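ABC transporter, substrate binding protein (Polyamine) (Agrobacterium tumefaciens, PDB 4EUO) binds gamma-aminobutanoic acid selectively in the periplasm, probably as the substrate-binding component of an ABC transporter. Local coordinates at residues A[104-110]-A[213-218]. Sequence-based numbering, arbitrary orientation.
Sequences VIGCNVD and KVETSW
Ile105 and Cys107 each exchange a pair of backbone hydrogen bonds with a partner on the neighbouring strand, Ser217 and Glu215 respectively, making an antiparallel ladder; the axes of the two short strand segments lie 160° apart. The Ser217 N to Ile105 O bond, 2.9 Å, is nearly straight, whereas Cys107 N to Glu215 O, though only 2.8 Å long, bends to 133° at the hydrogen. Gly106 and Thr216 form the non-hydrogen-bonded pair between them, where the glycine, without a side chain, suits a close approach of 4.6 Å between its CA and that of Thr216; the CA of Gly106 turns a C-H toward Glu215 O.

Apolar contact gathers on the face of Thr216. Val104 lays CG1 over the six-membered ring of Trp218, a CH-pi contact 3.8 Å from the centroid, while its CG2 meets Thr216 CG2. That methyl also lies over the rim of the indole, so a compact branched residue and the methyl arm of a threonine together pave one broad aromatic face; helix 201-209 packs against the same side chains. The side chain of Val104 lies about 10 Å from the bound gamma-aminobutanoic acid.

Polar groups close the open end of the ladder. A water takes the place of a further rung, donating to Asn108 OD1 and Lys213 O and accepting from Asp110 N, while Asn108 ND2 holds Ile189 O. Lys213, fully extended with chi1 -173°, passes its methylenes by Val109 CG1, and NZ faces both oxygens of the Asp110 carboxylate in a salt bridge, 3.3 Å to OD2, whose hydrogen bonds are both weak. Just past the strand end, Val109 CG2 meets Glu215 OE2. On the face opposite Thr216, Cys107 is tied to Cys115 by a disulfide and Ser217 OG bonds Lys117 O.

Strand 96-107 is thus flanked by 215-229 here and by 196-200 on its other edge; 215-229 continues toward strand 56-60 of the other lobe, while the paired ends belong to the mixed sheet of one lobe of a two-lobed periplasmic binding protein.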
loop_
_atom_site.group_PDB
_atom_site.type_symbol
_atom_site.label_atom_id
_atom_site.label_comp_id
_atom_site.label_asym_id
_atom_site.label_seq_id
_atom_site.Cartn_x
_atom_site.Cartn_y
_atom_site.Cartn_z
ATOM N N VAL A 104 10.116 -0.436 1.039
ATOM C CA VAL A 104 11.495 -0.914 0.965
ATOM C C VAL A 104 12.336 0.090 0.240
ATOM O O VAL A 104 11.828 1.022 -0.409
ATOM C CB VAL A 104 11.547 -2.266 0.219
ATOM C CG1 VAL A 104 10.759 -3.332 0.983
ATOM C CG2 VAL A 104 10.997 -2.131 -1.207
ATOM N N ILE A 105 13.661 -0.120 0.296
ATOM C CA ILE A 105 14.556 0.782 -0.409
ATOM C C ILE A 105 14.885 0.150 -1.746
ATOM O O ILE A 105 15.711 -0.782 -1.825
ATOM C CB ILE A 105 15.811 1.105 0.421
ATOM C CG1 ILE A 105 15.399 1.684 1.793
ATOM C CG2 ILE A 105 16.691 2.098 -0.347
ATOM C CD1 ILE A 105 16.585 1.894 2.773
ATOM N N GLY A 106 14.191 0.614 -2.786
ATOM C CA GLY A 106 14.433 0.131 -4.146
ATOM C C GLY A 106 15.573 0.894 -4.776
ATOM O O GLY A 106 15.807 2.067 -4.450
ATOM N N CYS A 107 16.308 0.207 -5.690
ATOM C CA CYS A 107 17.468 0.825 -6.261
ATOM C C CYS A 107 17.749 0.355 -7.676
ATOM O O CYS A 107 17.824 -0.843 -7.931
ATOM C CB CYS A 107 18.664 0.569 -5.348
ATOM S SG CYS A 107 20.208 1.301 -5.939
ATOM N N ASN A 108 18.019 1.312 -8.562
ATOM C CA ASN A 108 18.468 1.016 -9.932
ATOM C C ASN A 108 20.007 0.870 -9.779
ATOM O O ASN A 108 20.787 1.838 -9.892
ATOM C CB ASN A 108 18.097 2.190 -10.829
ATOM C CG ASN A 108 18.535 2.036 -12.268
ATOM O OD1 ASN A 108 19.524 1.358 -12.557
ATOM N ND2 ASN A 108 17.808 2.645 -13.177
ATOM N N VAL A 109 20.404 -0.342 -9.424
ATOM C CA VAL A 109 21.773 -0.654 -9.024
ATOM C C VAL A 109 22.869 -0.240 -10.019
ATOM O O VAL A 109 23.887 0.331 -9.622
ATOM C CB VAL A 109 21.885 -2.135 -8.559
ATOM C CG1 VAL A 109 21.487 -3.142 -9.663
ATOM C CG2 VAL A 109 23.276 -2.437 -8.005
ATOM N N ASP A 110 22.615 -0.456 -11.303
ATOM C CA ASP A 110 23.617 -0.166 -12.324
ATOM C C ASP A 110 23.760 1.299 -12.673
ATOM O O ASP A 110 24.688 1.641 -13.405
ATOM C CB ASP A 110 23.375 -1.039 -13.568
ATOM C CG ASP A 110 23.615 -2.527 -13.357
ATOM O OD1 ASP A 110 24.294 -2.894 -12.355
ATOM O OD2 ASP A 110 23.125 -3.323 -14.179
ATOM N N LYS A 213 16.389 -4.499 -14.100
ATOM C CA LYS A 213 17.321 -4.872 -13.033
ATOM C C LYS A 213 17.215 -3.879 -11.891
ATOM O O LYS A 213 17.659 -2.750 -12.000
ATOM C CB LYS A 213 18.760 -4.959 -13.564
ATOM C CG LYS A 213 19.731 -5.516 -12.526
ATOM C CD LYS A 213 21.129 -5.679 -13.101
ATOM C CE LYS A 213 22.126 -6.086 -12.040
ATOM N NZ LYS A 213 23.511 -6.146 -12.579
ATOM N N VAL A 214 16.629 -4.330 -10.797
ATOM C CA VAL A 214 16.466 -3.520 -9.587
ATOM C C VAL A 214 16.890 -4.329 -8.384
ATOM O O VAL A 214 16.816 -5.560 -8.396
ATOM C CB VAL A 214 15.022 -2.963 -9.394
ATOM C CG1 VAL A 214 14.712 -1.858 -10.385
ATOM C CG2 VAL A 214 13.964 -4.061 -9.454
ATOM N N GLU A 215 17.400 -3.645 -7.365
ATOM C CA GLU A 215 17.766 -4.260 -6.104
ATOM C C GLU A 215 16.799 -3.702 -5.051
ATOM O O GLU A 215 16.350 -2.541 -5.144
ATOM C CB GLU A 215 19.182 -3.813 -5.742
ATOM C CG GLU A 215 19.945 -4.694 -4.784
ATOM C CD GLU A 215 21.418 -4.361 -4.860
ATOM O OE1 GLU A 215 21.849 -3.453 -4.112
ATOM O OE2 GLU A 215 22.118 -4.928 -5.729
ATOM N N THR A 216 16.497 -4.523 -4.048
ATOM C CA THR A 216 15.648 -4.106 -2.939
ATOM C C THR A 216 16.396 -4.373 -1.633
ATOM O O THR A 216 16.853 -5.500 -1.428
ATOM C CB THR A 216 14.340 -4.909 -2.927
ATOM O OG1 THR A 216 13.566 -4.548 -4.073
ATOM C CG2 THR A 216 13.514 -4.643 -1.704
ATOM N N SER A 217 16.498 -3.362 -0.765
ATOM C CA SER A 217 16.962 -3.585 0.600
ATOM C C SER A 217 15.744 -3.647 1.508
ATOM O O SER A 217 14.943 -2.692 1.532
ATOM C CB SER A 217 17.917 -2.506 1.082
ATOM O OG SER A 217 18.196 -2.768 2.457
ATOM N N TRP A 218 15.627 -4.745 2.267
ATOM C CA TRP A 218 14.546 -4.949 3.231
ATOM C C TRP A 218 14.965 -4.528 4.644
ATOM O O TRP A 218 14.218 -4.803 5.604
ATOM C CB TRP A 218 14.131 -6.418 3.239
ATOM C CG TRP A 218 13.494 -6.848 1.954
ATOM C CD1 TRP A 218 14.119 -7.361 0.847
ATOM C CD2 TRP A 218 12.092 -6.888 1.681
ATOM N NE1 TRP A 218 13.184 -7.699 -0.106
ATOM C CE2 TRP A 218 11.928 -7.432 0.387
ATOM C CE3 TRP A 218 10.947 -6.552 2.424
ATOM C CZ2 TRP A 218 10.670 -7.618 -0.185
ATOM C CZ3 TRP A 218 9.706 -6.746 1.862
ATOM C CH2 TRP A 218 9.577 -7.240 0.562
HETATM O O HOH W 1 20.064 -1.253 -12.586
#